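Membrane-anchored mycosin mycp1 (Mycobacterium thermoresistibile, PDB 4HVL) is a subtilisin-like serine protease of the mycosin group that probably cleaves proteins at the cell membrane as a component of the ESX-1 type VII secretion system. Local coordinates at residues Asp15-Pro19 and Asp86-Ala90. Residues are numbered along the deposited sequence; the frame is centred on the assembly and turned at random.
Sequences DETGP and DFVDA. With ZN (zinc ion), chain C.
Residues 15-19 run as an extended loop, while 86-90 leave the end of strand 82-86 and bend back through a turn. They meet where the CA atoms of Gly-18 and Phe-87 lie 3.9 Å apart. One weak backbone hydrogen bond joins them, from Gly-18 N to Asp-86 O (3.0 Å, 128° at the hydrogen). Gly-18 sits at phi/psi 100/161, where a CB would clash with the preceding carbonyl oxygen. Asp-86 (chi1 t) shapes the turn: its OD1 accepts from Val-88 N (3.0 Å), an Asx turn, and from Asp-89 N (2.9 Å), completing an Asx motif. Phe-87 (chi1 m) lays one ring face against Gly-18 N, and its CE2 is 3.7 Å from Thr-17 CA. Pro-19 fits into the bend, its CG 3.2 Å from Val-88 O and its CD 4.0 Å from Ala-90 CB. Water 2 lies 3.0 Å from Thr-17 OG1 and donates to Ala-90 O (3.2 Å). Asp-15 OD1 binds zinc at 2.0 Å, together with His-168 of helix 154-171. Arg-164 of that helix hydrogen-bonds the carbonyls of Glu-16 and Gly-18, tying 15-19 to it, and 15-19 rests on the loop leaving 82-86, an edge strand of the parallel subtilisin-fold sheet, with Arg-132 of adjoining strand 127-132 salt-bridged to Asp-86.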
# COMPACT_ATOMS: atom_id res chain seq x y z
N ASP A 15 -21.05 4.53 3.08
CA ASP A 15 -20.50 3.20 3.17
C ASP A 15 -21.22 2.34 2.14
O ASP A 15 -22.23 1.74 2.43
CB ASP A 15 -20.69 2.67 4.59
CG ASP A 15 -20.27 1.22 4.74
OD1 ASP A 15 -19.38 0.75 4.01
OD2 ASP A 15 -20.87 0.56 5.61
N GLU A 16 -20.72 2.32 0.91
CA GLU A 16 -21.31 1.50 -0.13
C GLU A 16 -20.22 0.92 -0.99
O GLU A 16 -19.24 1.61 -1.27
CB GLU A 16 -22.26 2.35 -0.99
CG GLU A 16 -23.10 1.59 -1.99
CD GLU A 16 -23.97 0.49 -1.36
OE1 GLU A 16 -25.19 0.72 -1.16
OE2 GLU A 16 -23.44 -0.64 -1.11
N THR A 17 -20.40 -0.32 -1.42
CA THR A 17 -19.39 -0.98 -2.26
C THR A 17 -19.64 -0.71 -3.75
O THR A 17 -20.63 -0.07 -4.10
CB THR A 17 -19.36 -2.50 -2.01
OG1 THR A 17 -20.58 -3.10 -2.43
CG2 THR A 17 -19.13 -2.80 -0.56
N GLY A 18 -18.75 -1.19 -4.61
CA GLY A 18 -18.93 -1.13 -6.07
C GLY A 18 -18.17 0.02 -6.72
O GLY A 18 -17.80 0.95 -6.04
N PRO A 19 -17.94 -0.05 -8.05
CA PRO A 19 -17.17 1.01 -8.72
C PRO A 19 -17.96 2.32 -8.84
O PRO A 19 -19.19 2.30 -8.74
CB PRO A 19 -16.89 0.40 -10.11
CG PRO A 19 -18.03 -0.53 -10.34
CD PRO A 19 -18.45 -1.05 -9.01
N ASP A 86 -15.79 -5.49 -3.10
CA ASP A 86 -15.30 -5.25 -4.45
C ASP A 86 -15.76 -3.88 -4.91
O ASP A 86 -16.95 -3.56 -4.86
CB ASP A 86 -15.86 -6.33 -5.36
CG ASP A 86 -15.01 -6.58 -6.58
OD1 ASP A 86 -14.40 -5.65 -7.14
OD2 ASP A 86 -14.99 -7.74 -7.04
N PHE A 87 -14.80 -3.07 -5.36
CA PHE A 87 -15.06 -1.73 -5.88
C PHE A 87 -14.72 -1.65 -7.37
O PHE A 87 -14.66 -0.57 -7.92
CB PHE A 87 -14.28 -0.72 -5.04
CG PHE A 87 -14.72 -0.70 -3.60
CD1 PHE A 87 -14.41 -1.74 -2.75
CD2 PHE A 87 -15.48 0.33 -3.11
CE1 PHE A 87 -14.85 -1.75 -1.44
CE2 PHE A 87 -15.92 0.34 -1.79
CZ PHE A 87 -15.59 -0.70 -0.96
N VAL A 88 -14.53 -2.80 -8.00
CA VAL A 88 -14.31 -2.93 -9.46
C VAL A 88 -15.49 -3.64 -10.10
O VAL A 88 -16.18 -3.09 -10.98
CB VAL A 88 -12.99 -3.71 -9.71
CG1 VAL A 88 -12.78 -4.02 -11.20
CG2 VAL A 88 -11.83 -2.91 -9.15
N ASP A 89 -15.73 -4.86 -9.64
CA ASP A 89 -16.89 -5.61 -10.08
C ASP A 89 -18.03 -5.41 -9.07
O ASP A 89 -17.93 -5.74 -7.89
CB ASP A 89 -16.56 -7.08 -10.24
CG ASP A 89 -17.61 -7.83 -11.05
OD1 ASP A 89 -18.83 -7.62 -10.82
OD2 ASP A 89 -17.22 -8.64 -11.92
N ALA A 90 -19.13 -4.87 -9.58
CA ALA A 90 -20.25 -4.52 -8.74
C ALA A 90 -20.86 -5.73 -8.02
O ALA A 90 -21.49 -5.55 -7.00
CB ALA A 90 -21.30 -3.80 -9.55
ZN ZN C . -19.57 -1.27 4.29
O HOH W 1 -18.68 -5.87 -2.63
O HOH W 2 -21.69 -2.92 -5.22